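Local structure of aspartate aminotransferase, mitochondrial (Trypanosoma brucei brucei, 4W5K) at residues R120-D125 against E169-L174; P206-A211 against P235-A240; S315-V320 against A374-L379; K322-E327 against S338-Q343. The protein probably catalyses pyridoxal phosphate-dependent transfer of the amino group from L-aspartate to 2-oxoglutarate, working as a homodimer. The protein carries 1 engineered substitution. One frame throughout, in Å; residues are numbered along the deposited sequence. Where two conformers were deposited one is given.

Contact 1: residues R120-D125 against E169-L174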
loop_
_atom_site.group_PDB
_atom_site.type_symbol
_atom_site.label_atom_id
_atom_site.label_comp_id
_atom_site.label_asym_id
_atom_site.label_seq_id
_atom_site.Cartn_x
_atom_site.Cartn_y
_atom_site.Cartn_z
ATOM N N ARG A 120 9.398 20.988 -10.497
ATOM C CA ARG A 120 8.232 21.271 -11.331
ATOM C C ARG A 120 7.959 20.058 -12.237
ATOM O O ARG A 120 8.892 19.340 -12.608
ATOM C CB ARG A 120 8.467 22.544 -12.161
ATOM C CG ARG A 120 7.257 22.989 -12.920
ATOM C CD ARG A 120 7.584 24.097 -13.929
ATOM N NE ARG A 120 8.004 25.349 -13.309
ATOM C CZ ARG A 120 7.608 26.548 -13.734
ATOM N NH1 ARG A 120 6.769 26.646 -14.761
ATOM N NH2 ARG A 120 8.043 27.651 -13.134
ATOM N N ILE A 121 6.688 19.784 -12.533
ATOM C CA ILE A 121 6.337 18.728 -13.478
ATOM C C ILE A 121 5.174 19.266 -14.323
ATOM O O ILE A 121 4.283 19.948 -13.808
ATOM C CB ILE A 121 5.972 17.398 -12.781
ATOM C CG1 ILE A 121 5.643 16.304 -13.811
ATOM C CG2 ILE A 121 4.840 17.597 -11.789
ATOM C CD1 ILE A 121 5.517 14.882 -13.166
ATOM N N TYR A 122 5.240 19.038 -15.631
ATOM C CA TYR A 122 4.241 19.571 -16.553
ATOM C C TYR A 122 3.207 18.495 -16.853
ATOM O O TYR A 122 3.574 17.364 -17.165
ATOM C CB TYR A 122 4.884 20.034 -17.859
ATOM C CG TYR A 122 5.634 21.334 -17.759
ATOM C CD1 TYR A 122 6.875 21.381 -17.148
ATOM C CD2 TYR A 122 5.108 22.511 -18.279
ATOM C CE1 TYR A 122 7.582 22.585 -17.067
ATOM C CE2 TYR A 122 5.793 23.713 -18.190
ATOM C CZ TYR A 122 7.026 23.738 -17.586
ATOM O OH TYR A 122 7.721 24.936 -17.500
ATOM N N GLY A 123 1.925 18.842 -16.768
ATOM C CA GLY A 123 0.868 17.868 -17.045
ATOM C C GLY A 123 -0.167 18.519 -17.955
ATOM O O GLY A 123 -0.171 19.735 -18.124
ATOM N N PRO A 124 -1.064 17.707 -18.539
ATOM C CA PRO A 124 -2.049 18.325 -19.442
ATOM C C PRO A 124 -2.963 19.291 -18.680
ATOM O O PRO A 124 -3.270 19.047 -17.494
ATOM C CB PRO A 124 -2.844 17.118 -20.002
ATOM C CG PRO A 124 -2.625 16.003 -19.001
ATOM C CD PRO A 124 -1.239 16.248 -18.390
ATOM N N ASP A 125 -3.390 20.354 -19.354
ATOM C CA ASP A 125 -4.177 21.419 -18.723
ATOM C C ASP A 125 -5.449 20.873 -18.072
ATOM O O ASP A 125 -5.852 21.331 -17.002
ATOM C CB ASP A 125 -4.501 22.542 -19.734
ATOM C CG ASP A 125 -5.170 22.043 -21.022
ATOM O OD1 ASP A 125 -5.541 20.863 -21.142
ATOM O OD2 ASP A 125 -5.331 22.884 -21.917
ATOM N N GLU A 169 14.557 23.404 -20.844
ATOM C CA GLU A 169 15.246 22.140 -21.084
ATOM C C GLU A 169 15.339 21.340 -19.790
ATOM O O GLU A 169 15.616 21.899 -18.704
ATOM C CB GLU A 169 16.660 22.371 -21.630
ATOM C CG GLU A 169 16.827 22.270 -23.137
ATOM C CD GLU A 169 18.283 22.103 -23.524
ATOM O OE1 GLU A 169 18.924 23.123 -23.839
ATOM O OE2 GLU A 169 18.793 20.958 -23.485
ATOM N N GLY A 170 15.124 20.036 -19.902
ATOM C CA GLY A 170 15.177 19.146 -18.757
ATOM C C GLY A 170 13.955 19.211 -17.873
ATOM O O GLY A 170 14.026 18.945 -16.677
ATOM N N SER A 171 12.808 19.545 -18.454
ATOM C CA SER A 171 11.572 19.506 -17.683
ATOM C C SER A 171 11.024 18.081 -17.607
ATOM O O SER A 171 11.180 17.278 -18.538
ATOM C CB SER A 171 10.521 20.449 -18.291
ATOM O OG SER A 171 10.912 21.811 -18.167
ATOM N N VAL A 172 10.384 17.749 -16.492
ATOM C CA VAL A 172 9.671 16.478 -16.400
ATOM C C VAL A 172 8.273 16.658 -17.037
ATOM O O VAL A 172 7.549 17.607 -16.701
ATOM C CB VAL A 172 9.569 15.998 -14.944
ATOM C CG1 VAL A 172 8.793 14.683 -14.861
ATOM C CG2 VAL A 172 10.982 15.855 -14.357
ATOM N N ILE A 173 7.903 15.771 -17.958
ATOM C CA ILE A 173 6.658 15.937 -18.711
ATOM C C ILE A 173 5.773 14.727 -18.491
ATOM O O ILE A 173 6.116 13.629 -18.925
ATOM C CB ILE A 173 6.912 16.077 -20.224
ATOM C CG1 ILE A 173 7.955 17.174 -20.524
ATOM C CG2 ILE A 173 5.589 16.336 -20.999
ATOM C CD1 ILE A 173 7.499 18.606 -20.215
ATOM N N LEU A 174 4.663 14.943 -17.794
ATOM C CA LEU A 174 3.669 13.903 -17.512
ATOM C C LEU A 174 2.724 13.719 -18.702
ATOM O O LEU A 174 2.111 14.693 -19.127
ATOM C CB LEU A 174 2.863 14.290 -16.276
ATOM C CG LEU A 174 1.810 13.313 -15.749
ATOM C CD1 LEU A 174 2.507 12.037 -15.293
ATOM C CD2 LEU A 174 1.099 13.980 -14.576
HETATM O O HOH W 1 10.794 19.749 -14.473
#
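Two parallel strands, 120-124 and 172-176, lie side by side in the mixed sheet of the large, cofactor-binding domain, and their pairing is almost wholly buried. Y122 carries the register by using both of its backbone polar atoms. Its N donates to V172 O at 2.9 Å in a nearly straight bond (174°) that arrives in the carbonyl plane, while Y122 O accepts L174 N at 2.7 Å, the donor standing nearly on the C=O axis. The two bonds thus straddle I173, as parallel geometry requires. One step earlier the ladder is continued by a water: it donates to R120 O and accepts V172 N, bridging the strands where direct bonding is lost. On one face I121, with CG1 anti to its backbone N, sends CD1 to V172 CG1 at 3.7 Å and on to L174 CB, crossing both side chains obliquely; F135 of helix 129-137 covers I121 and L174. On the other face Y122 has CG beside its own N (chi1 -75°), so the ring runs back along S171 with V172 O in plane at its edge. Ring atom CE1 of Y122 lies 3.6 Å from S171 OG, an atom already bonded to P168 O. I173 folds CD1 over to reach Y122 CB at 3.8 Å. Strand 141-149 pairs with the far side of strand 120-124. Both backbone polar atoms of Y122 are thus spent on direct bonds within a buried contact, and where the strands part the water takes over for R120 O and V172 N.

Contact 2: residues P206-A211 against P235-A240. With PLP (pyridoxal-5'-phosphate), chain C.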
loop_
_atom_site.group_PDB
_atom_site.type_symbol
_atom_site.label_atom_id
_atom_site.label_comp_id
_atom_site.label_asym_id
_atom_site.label_seq_id
_atom_site.Cartn_x
_atom_site.Cartn_y
_atom_site.Cartn_z
ATOM N N PRO A 206 10.345 12.212 -19.846
ATOM C CA PRO A 206 8.944 11.785 -19.933
ATOM C C PRO A 206 8.536 10.897 -18.770
ATOM O O PRO A 206 9.273 9.962 -18.454
ATOM C CB PRO A 206 8.892 10.994 -21.234
ATOM C CG PRO A 206 10.298 10.500 -21.415
ATOM C CD PRO A 206 11.186 11.570 -20.877
ATOM N N PHE A 207 7.392 11.213 -18.162
ATOM C CA PHE A 207 6.790 10.405 -17.076
ATOM C C PHE A 207 5.446 9.935 -17.626
ATOM O O PHE A 207 4.491 10.705 -17.703
ATOM C CB PHE A 207 6.628 11.263 -15.815
ATOM C CG PHE A 207 6.492 10.488 -14.518
ATOM C CD1 PHE A 207 5.739 9.330 -14.433
ATOM C CD2 PHE A 207 7.158 10.956 -13.377
ATOM C CE1 PHE A 207 5.619 8.631 -13.211
ATOM C CE2 PHE A 207 7.052 10.273 -12.130
ATOM C CZ PHE A 207 6.282 9.101 -12.052
ATOM N N VAL A 208 5.398 8.680 -18.038
ATOM C CA VAL A 208 4.197 8.097 -18.673
ATOM C C VAL A 208 3.282 7.489 -17.625
ATOM O O VAL A 208 3.688 6.598 -16.879
ATOM C CB VAL A 208 4.583 7.033 -19.674
ATOM C CG1 VAL A 208 3.295 6.350 -20.276
ATOM C CG2 VAL A 208 5.395 7.644 -20.777
ATOM N N ASP A 209 2.061 7.997 -17.535
ATOM C CA ASP A 209 1.022 7.361 -16.727
ATOM C C ASP A 209 0.251 6.431 -17.665
ATOM O O ASP A 209 -0.487 6.887 -18.546
ATOM C CB ASP A 209 0.108 8.419 -16.076
ATOM C CG ASP A 209 -0.970 7.802 -15.173
ATOM O OD1 ASP A 209 -1.188 6.577 -15.243
ATOM O OD2 ASP A 209 -1.605 8.546 -14.390
ATOM N N MET A 210 0.486 5.128 -17.521
ATOM C CA MET A 210 -0.172 4.122 -18.368
ATOM C C MET A 210 -1.136 3.305 -17.519
ATOM O O MET A 210 -0.784 2.227 -17.011
ATOM C CB MET A 210 0.851 3.188 -19.034
ATOM C CG MET A 210 0.171 2.231 -20.051
ATOM S SD MET A 210 1.320 1.343 -21.109
ATOM C CE MET A 210 2.116 0.286 -19.910
ATOM N N ALA A 211 -2.340 3.837 -17.355
ATOM C CA ALA A 211 -3.316 3.213 -16.454
ATOM C C ALA A 211 -4.250 2.258 -17.181
ATOM O O ALA A 211 -4.974 1.529 -16.520
ATOM C CB ALA A 211 -4.149 4.313 -15.717
ATOM N N PRO A 235 17.429 9.349 -22.443
ATOM C CA PRO A 235 18.263 8.704 -21.413
ATOM C C PRO A 235 17.428 8.079 -20.292
ATOM O O PRO A 235 17.701 6.951 -19.893
ATOM C CB PRO A 235 19.120 9.854 -20.877
ATOM C CG PRO A 235 19.160 10.839 -22.005
ATOM C CD PRO A 235 17.810 10.753 -22.651
ATOM N N ASN A 236 16.428 8.801 -19.798
ATOM C CA ASN A 236 15.560 8.282 -18.742
ATOM C C ASN A 236 14.094 8.474 -19.077
ATOM O O ASN A 236 13.663 9.603 -19.343
ATOM C CB ASN A 236 15.843 8.973 -17.397
ATOM C CG ASN A 236 17.289 8.867 -16.970
ATOM O OD1 ASN A 236 18.066 9.813 -17.118
ATOM N ND2 ASN A 236 17.662 7.716 -16.439
ATOM N N LEU A 237 13.344 7.367 -19.047
ATOM C CA LEU A 237 11.889 7.343 -19.137
ATOM C C LEU A 237 11.287 6.714 -17.870
ATOM O O LEU A 237 11.805 5.715 -17.384
ATOM C CB LEU A 237 11.451 6.545 -20.371
ATOM C CG LEU A 237 10.030 5.959 -20.369
ATOM C CD1 LEU A 237 9.000 7.070 -20.642
ATOM C CD2 LEU A 237 9.900 4.848 -21.429
ATOM N N ILE A 238 10.211 7.299 -17.341
ATOM C CA ILE A 238 9.509 6.727 -16.191
ATOM C C ILE A 238 8.143 6.246 -16.662
ATOM O O ILE A 238 7.488 6.945 -17.432
ATOM C CB ILE A 238 9.310 7.747 -15.051
ATOM C CG1 ILE A 238 10.638 8.410 -14.691
ATOM C CG2 ILE A 238 8.699 7.072 -13.792
ATOM C CD1 ILE A 238 10.699 9.842 -15.090
ATOM N N VAL A 239 7.719 5.068 -16.203
ATOM C CA VAL A 239 6.388 4.567 -16.540
ATOM C C VAL A 239 5.677 4.091 -15.274
ATOM O O VAL A 239 6.227 3.258 -14.550
ATOM C CB VAL A 239 6.432 3.390 -17.535
ATOM C CG1 VAL A 239 4.998 2.967 -17.910
ATOM C CG2 VAL A 239 7.202 3.775 -18.813
ATOM N N ALA A 240 4.483 4.638 -15.005
ATOM C CA ALA A 240 3.628 4.170 -13.911
ATOM C C ALA A 240 2.559 3.302 -14.541
ATOM O O ALA A 240 1.769 3.780 -15.363
ATOM C CB ALA A 240 2.992 5.343 -13.159
HETATM N N1 PLP C . -3.725 7.446 -13.359
HETATM C C2 PLP C . -4.879 7.542 -14.100
HETATM C C2A PLP C . -4.846 8.351 -15.357
HETATM C C3 PLP C . -6.046 6.901 -13.685
HETATM O O3 PLP C . -7.211 6.999 -14.396
HETATM C C4 PLP C . -6.041 6.153 -12.515
HETATM C C4A PLP C . -7.238 5.292 -12.219
HETATM O O4A PLP C . -8.258 5.827 -11.776
HETATM C C5 PLP C . -4.871 6.051 -11.764
HETATM C C6 PLP C . -3.709 6.689 -12.202
HETATM C C5A PLP C . -4.846 5.261 -10.463
HETATM O O4P PLP C . -4.815 3.885 -10.717
HETATM P P PLP C . -4.649 2.840 -9.575
HETATM O O1P PLP C . -5.988 2.408 -9.056
HETATM O O2P PLP C . -3.816 3.427 -8.462
HETATM O O3P PLP C . -3.931 1.681 -10.225
HETATM O O HOH W 2 -0.978 4.048 -14.052
#
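This contact forms part of the pyridoxal phosphate pocket: strand 205-210 runs parallel to strand 238-242 and delivers D209, and A211 just after it, to the cofactor. Four backbone bonds form an unbroken ladder: I238 N to P206 O, V208 N to I238 O, A240 N to V208 O and M210 N to A240 O. The donor of V208 sits above the carbonyl plane of I238, the other three nearly on the C=O axes. F207, its CG anti to N (chi1 -160°), offers one ring face to I238, whose CG2 stands 3.6 Å from the ring centroid in a CH-pi contact. A240 CB comes to the edge of the same ring at 4.2 Å from F207 CE1, and F135 meets the ring edge-to-face. On the opposite side of the sheet V208 CG2 packs on L237 CD1 at 3.7 Å. Within the ladder, opposite A240, D209 points to the same face as F207, CG anti to N, and places OD2 2.6 Å from N1 of PLP. H131 NE2 also bonds to OD2, and a water joins D209 OD1 to A240 O, so the carboxylate is fixed in rotation. A211 CB lies over one face of the pyridine ring, 3.7 Å from C2 of PLP. An aspartate facing N1, which would favour the protonated pyridinium, near the C-terminal end of a parallel strand is typical of fold type I aminotransferases.

Contact 3: residues S315-V320 against A374-L379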
loop_
_atom_site.group_PDB
_atom_site.type_symbol
_atom_site.label_atom_id
_atom_site.label_comp_id
_atom_site.label_asym_id
_atom_site.label_seq_id
_atom_site.Cartn_x
_atom_site.Cartn_y
_atom_site.Cartn_z
ATOM N N SER A 315 -14.442 -3.100 -26.417
ATOM C CA SER A 315 -15.493 -3.061 -27.430
ATOM C C SER A 315 -16.814 -2.567 -26.857
ATOM O O SER A 315 -17.578 -1.852 -27.531
ATOM C CB SER A 315 -15.695 -4.443 -28.061
ATOM O OG SER A 315 -14.620 -4.776 -28.918
ATOM N N ARG A 316 -17.113 -2.953 -25.614
ATOM C CA ARG A 316 -18.392 -2.520 -25.031
ATOM C C ARG A 316 -18.392 -1.016 -24.809
ATOM O O ARG A 316 -19.382 -0.344 -25.084
ATOM C CB ARG A 316 -18.717 -3.218 -23.697
ATOM C CG ARG A 316 -20.179 -2.975 -23.286
ATOM C CD ARG A 316 -20.525 -3.501 -21.884
ATOM N NE ARG A 316 -20.130 -2.575 -20.820
ATOM C CZ ARG A 316 -20.765 -1.441 -20.529
ATOM N NH1 ARG A 316 -20.342 -0.683 -19.529
ATOM N NH2 ARG A 316 -21.834 -1.051 -21.244
ATOM N N ILE A 317 -17.275 -0.494 -24.320
ATOM C CA ILE A 317 -17.128 0.936 -24.099
ATOM C C ILE A 317 -17.201 1.702 -25.423
ATOM O O ILE A 317 -17.894 2.715 -25.529
ATOM C CB ILE A 317 -15.796 1.267 -23.393
ATOM C CG1 ILE A 317 -15.763 0.659 -21.989
ATOM C CG2 ILE A 317 -15.569 2.774 -23.309
ATOM C CD1 ILE A 317 -16.902 1.120 -21.085
ATOM N N ALA A 318 -16.468 1.230 -26.424
ATOM C CA ALA A 318 -16.527 1.859 -27.745
ATOM C C ALA A 318 -17.937 1.820 -28.341
ATOM O O ALA A 318 -18.387 2.790 -28.936
ATOM C CB ALA A 318 -15.539 1.186 -28.700
ATOM N N GLU A 319 -18.627 0.694 -28.189
ATOM C CA GLU A 319 -19.933 0.527 -28.810
ATOM C C GLU A 319 -20.982 1.382 -28.101
ATOM O O GLU A 319 -21.882 1.904 -28.743
ATOM C CB GLU A 319 -20.354 -0.949 -28.820
ATOM C CG GLU A 319 -21.542 -1.275 -29.740
ATOM C CD GLU A 319 -22.899 -0.934 -29.133
ATOM O OE1 GLU A 319 -23.826 -0.562 -29.897
ATOM O OE2 GLU A 319 -23.047 -1.051 -27.898
ATOM N N VAL A 320 -20.873 1.543 -26.786
ATOM C CA VAL A 320 -21.883 2.341 -26.105
ATOM C C VAL A 320 -21.683 3.846 -26.390
ATOM O O VAL A 320 -22.664 4.596 -26.449
ATOM C CB VAL A 320 -21.923 2.063 -24.579
ATOM C CG1 VAL A 320 -20.849 2.830 -23.825
ATOM C CG2 VAL A 320 -23.305 2.393 -24.039
ATOM N N ALA A 374 -18.488 12.311 -18.185
ATOM C CA ALA A 374 -19.386 11.184 -17.998
ATOM C C ALA A 374 -18.558 9.912 -17.989
ATOM O O ALA A 374 -17.685 9.721 -18.825
ATOM C CB ALA A 374 -20.450 11.132 -19.094
ATOM N N ALA A 375 -18.811 9.063 -17.004
ATOM C CA ALA A 375 -18.214 7.742 -16.972
ATOM C C ALA A 375 -19.101 6.837 -17.801
ATOM O O ALA A 375 -20.198 6.485 -17.368
ATOM C CB ALA A 375 -18.098 7.238 -15.543
ATOM N N VAL A 376 -18.648 6.468 -18.993
ATOM C CA VAL A 376 -19.527 5.752 -19.911
ATOM C C VAL A 376 -19.693 4.276 -19.537
ATOM O O VAL A 376 -20.597 3.603 -20.034
ATOM C CB VAL A 376 -19.043 5.866 -21.380
ATOM C CG1 VAL A 376 -19.073 7.329 -21.844
ATOM C CG2 VAL A 376 -17.654 5.302 -21.551
ATOM N N SER A 377 -18.837 3.767 -18.659
ATOM C CA SER A 377 -19.047 2.423 -18.120
ATOM C C SER A 377 -20.411 2.293 -17.425
ATOM O O SER A 377 -20.951 1.192 -17.277
ATOM C CB SER A 377 -17.917 2.061 -17.153
ATOM O OG SER A 377 -17.733 3.086 -16.198
ATOM N N GLY A 378 -20.985 3.419 -17.009
ATOM C CA GLY A 378 -22.293 3.397 -16.370
ATOM C C GLY A 378 -23.430 3.354 -17.394
ATOM O O GLY A 378 -24.597 3.135 -17.037
ATOM N N LEU A 379 -23.081 3.558 -18.662
ATOM C CA LEU A 379 -24.028 3.442 -19.776
ATOM C C LEU A 379 -24.125 1.995 -20.242
ATOM O O LEU A 379 -23.113 1.293 -20.312
ATOM C CB LEU A 379 -23.606 4.327 -20.961
ATOM C CG LEU A 379 -23.858 5.831 -20.944
ATOM C CD1 LEU A 379 -23.353 6.479 -22.233
ATOM C CD2 LEU A 379 -25.324 6.153 -20.729
#
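In the small domain of this fold type I aminotransferase, the long helix 300-331 packs against the turn that follows strand 373-375. That strand pairs antiparallel with strand 347-349, then winds into a short 3-10 segment, 376-378; S377 within this segment and L379 just after it present their main-chain carbonyls to the helix. R316 binds both. Its chain leaves the helix extended, CG anti to N, then bends at chi3 (82°), which brings the guanidinium edge-on to the turn. NH2 of R316 donates to L379 O at 2.8 Å, straight (171°), with the acceptor only 4° out of the guanidinium plane. NH1 of R316 meets S377 O at 3.0 Å in a weak, bent bond. NH1 also serves R39 O, and NE is bonded to Y38 OH, so the arginine ties the helix both to the turn and to the segment around residues 38 and 39. Below this polar layer the contact is aliphatic. I317 CG2, anti to its backbone N, meets V376 CG2 at 3.7 Å, while CD1 of I317 rests on S377 CA at 3.9 Å. One turn of helix further on, V320 splits its branches: CG1, in the crowded position between N and the carbonyl carbon, approaches V376 O, and CG2 faces L379. S377 keeps its hydroxyl for V37 O and offers the helix mainly its backbone and CB. L379 N bonds back to V376 O, closing the turn. The tightest apolar touch is V320 CG2 against L379 CB, at 3.6 Å.

Contact 4: residues K322-E327 against S338-Q343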
loop_
_atom_site.group_PDB
_atom_site.type_symbol
_atom_site.label_atom_id
_atom_site.label_comp_id
_atom_site.label_asym_id
_atom_site.label_seq_id
_atom_site.Cartn_x
_atom_site.Cartn_y
_atom_site.Cartn_z
ATOM N N LYS A 322 -20.669 4.871 -29.362
ATOM C CA LYS A 322 -21.233 4.959 -30.710
ATOM C C LYS A 322 -22.761 4.977 -30.660
ATOM O O LYS A 322 -23.424 5.701 -31.417
ATOM C CB LYS A 322 -20.717 3.790 -31.565
ATOM C CG LYS A 322 -21.289 3.687 -32.980
ATOM C CD LYS A 322 -20.497 2.670 -33.786
ATOM C CE LYS A 322 -20.982 2.579 -35.226
ATOM N NZ LYS A 322 -21.580 1.244 -35.501
ATOM N N ARG A 323 -23.320 4.165 -29.763
ATOM C CA ARG A 323 -24.771 4.090 -29.588
ATOM C C ARG A 323 -25.340 5.391 -29.015
ATOM O O ARG A 323 -26.411 5.837 -29.448
ATOM C CB ARG A 323 -25.135 2.912 -28.675
ATOM C CG ARG A 323 -26.630 2.803 -28.346
ATOM C CD ARG A 323 -27.373 1.978 -29.365
ATOM N NE ARG A 323 -28.801 1.875 -29.053
ATOM C CZ ARG A 323 -29.328 0.968 -28.233
ATOM N NH1 ARG A 323 -28.546 0.084 -27.629
ATOM N NH2 ARG A 323 -30.640 0.942 -28.017
ATOM N N LEU A 324 -24.635 5.994 -28.052
ATOM C CA LEU A 324 -25.041 7.305 -27.521
ATOM C C LEU A 324 -25.180 8.329 -28.657
ATOM O O LEU A 324 -26.189 9.051 -28.782
ATOM C CB LEU A 324 -24.031 7.815 -26.493
ATOM C CG LEU A 324 -24.387 9.106 -25.747
ATOM C CD1 LEU A 324 -25.684 8.912 -24.994
ATOM C CD2 LEU A 324 -23.282 9.495 -24.762
ATOM N N VAL A 325 -24.172 8.370 -29.516
ATOM C CA VAL A 325 -24.200 9.329 -30.619
ATOM C C VAL A 325 -25.336 9.049 -31.609
ATOM O O VAL A 325 -26.040 9.970 -32.048
ATOM C CB VAL A 325 -22.861 9.347 -31.361
ATOM C CG1 VAL A 325 -22.937 10.259 -32.574
ATOM C CG2 VAL A 325 -21.758 9.797 -30.398
ATOM N N SER A 326 -25.543 7.778 -31.935
ATOM C CA SER A 326 -26.594 7.436 -32.883
ATOM C C SER A 326 -27.980 7.682 -32.283
ATOM O O SER A 326 -28.877 8.138 -32.979
ATOM C CB SER A 326 -26.461 5.984 -33.337
ATOM O OG SER A 326 -26.784 5.101 -32.287
ATOM N N GLU A 327 -28.153 7.402 -30.994
ATOM C CA GLU A 327 -29.441 7.651 -30.341
ATOM C C GLU A 327 -29.700 9.149 -30.207
ATOM O O GLU A 327 -30.845 9.584 -30.272
ATOM C CB GLU A 327 -29.507 7.001 -28.957
ATOM C CG GLU A 327 -29.542 5.475 -28.958
ATOM C CD GLU A 327 -30.809 4.884 -29.557
ATOM O OE1 GLU A 327 -31.901 5.506 -29.475
ATOM O OE2 GLU A 327 -30.706 3.777 -30.124
ATOM N N SER A 338 -19.711 13.982 -32.363
ATOM C CA SER A 338 -18.669 13.084 -32.854
ATOM C C SER A 338 -17.497 12.910 -31.886
ATOM O O SER A 338 -16.798 11.902 -31.952
ATOM C CB SER A 338 -18.137 13.564 -34.212
ATOM O OG SER A 338 -17.470 14.821 -34.110
ATOM N N HIS A 339 -17.278 13.880 -31.001
ATOM C CA HIS A 339 -16.216 13.734 -29.996
ATOM C C HIS A 339 -16.435 12.518 -29.112
ATOM O O HIS A 339 -15.455 11.903 -28.637
ATOM C CB HIS A 339 -16.097 14.989 -29.114
ATOM C CG HIS A 339 -17.382 15.427 -28.487
ATOM N ND1 HIS A 339 -18.415 15.991 -29.212
ATOM C CD2 HIS A 339 -17.788 15.415 -27.194
ATOM C CE1 HIS A 339 -19.406 16.296 -28.391
ATOM N NE2 HIS A 339 -19.050 15.955 -27.161
ATOM N N ILE A 340 -17.702 12.152 -28.894
ATOM C CA ILE A 340 -17.996 10.992 -28.025
ATOM C C ILE A 340 -17.427 9.684 -28.618
ATOM O O ILE A 340 -17.019 8.782 -27.868
ATOM C CB ILE A 340 -19.524 10.843 -27.779
ATOM C CG1 ILE A 340 -20.094 12.100 -27.113
ATOM C CG2 ILE A 340 -19.844 9.595 -26.926
ATOM C CD1 ILE A 340 -19.568 12.355 -25.703
ATOM N N GLU A 341 -17.407 9.587 -29.957
ATOM C CA GLU A 341 -16.831 8.422 -30.650
ATOM C C GLU A 341 -15.324 8.544 -30.870
ATOM O O GLU A 341 -14.637 7.538 -30.969
ATOM C CB GLU A 341 -17.538 8.195 -31.997
ATOM C CG GLU A 341 -18.820 7.428 -31.883
ATOM C CD GLU A 341 -19.401 7.058 -33.254
ATOM O OE1 GLU A 341 -20.299 7.785 -33.730
ATOM O OE2 GLU A 341 -18.944 6.050 -33.846
ATOM N N ARG A 342 -14.815 9.773 -30.948
ATOM C CA ARG A 342 -13.397 10.013 -31.188
ATOM C C ARG A 342 -12.612 9.752 -29.910
ATOM O O ARG A 342 -11.480 9.245 -29.935
ATOM C CB ARG A 342 -13.147 11.446 -31.658
ATOM C CG ARG A 342 -11.741 11.654 -32.177
ATOM C CD ARG A 342 -11.554 13.050 -32.777
ATOM N NE ARG A 342 -12.678 13.403 -33.647
ATOM C CZ ARG A 342 -13.634 14.285 -33.340
ATOM N NH1 ARG A 342 -13.618 14.949 -32.179
ATOM N NH2 ARG A 342 -14.611 14.517 -34.212
ATOM N N GLN A 343 -13.237 10.105 -28.795
ATOM C CA GLN A 343 -12.643 9.843 -27.468
ATOM C C GLN A 343 -12.518 8.341 -27.174
ATOM O O GLN A 343 -13.282 7.521 -27.688
ATOM C CB GLN A 343 -13.492 10.531 -26.400
ATOM C CG GLN A 343 -13.375 12.038 -26.327
ATOM C CD GLN A 343 -14.528 12.637 -25.548
ATOM O OE1 GLN A 343 -15.314 11.906 -24.944
ATOM N NE2 GLN A 343 -14.645 13.962 -25.560
HETATM O O HOH W 3 -22.747 6.686 -34.023
#
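Helix 300-331, after a short connection, is met by the short helix 338-342 running back antiparallel (168°), the segment axes 8.5 Å apart. V325 fits between two residues of the short helix. With CG1 anti to its N (chi1 175°), CG2 slides past I340 CB at 3.6 Å, and CG1 and CB turn to E341 OE1. I340, CG1 beside its N and CG2 anti to it, crosses L324 obliquely, CG2 of I340 4.1 Å from CD2 of L324, whose CG is anti to N. E341 has CG beside its own N (chi1 -83°) and an extended chain beyond, laying CG over the backbone of K322, 3.6 Å from K322 CA, and its carboxylate along the first carbons of that side chain, OE2 3.4 Å from K322 CG. K322 is extended to CE and bends only at chi4, leaving NZ 5.7 Å from E341 OE2, so the opposite charges attract at most over a distance. A water donates to both K322 O and E341 OE1, bridging the helices on their exposed side. L324 packs on S388 of helix 384-395, while H339 NE2 bonds to T350 O and Q343 NE2 to Y349 O, seating the short helix beside the end of strand 347-349.

In the fold
The four contacts fall into two groups, one in each domain. Contacts 1 and 2, with centres 12 Å apart, belong to the same mixed sheet: strands 120-124, 172-176, 205-210 and 238-242 follow one another across it, and I173 O and F207 N probably join the two pairs by a hydrogen bond. Contacts 3 and 4, 10 Å apart between centres, share helix 300-331 and touch through L379 and L324; contact 4 is nested within the loop that contact 3 closes. Contacts 1, 2 and 3 open in series along the chain. Contacts 2 and 3 do not touch, their nearest atoms about 12 Å apart, consistent with the large- and small-domain division of fold type I aminotransferases.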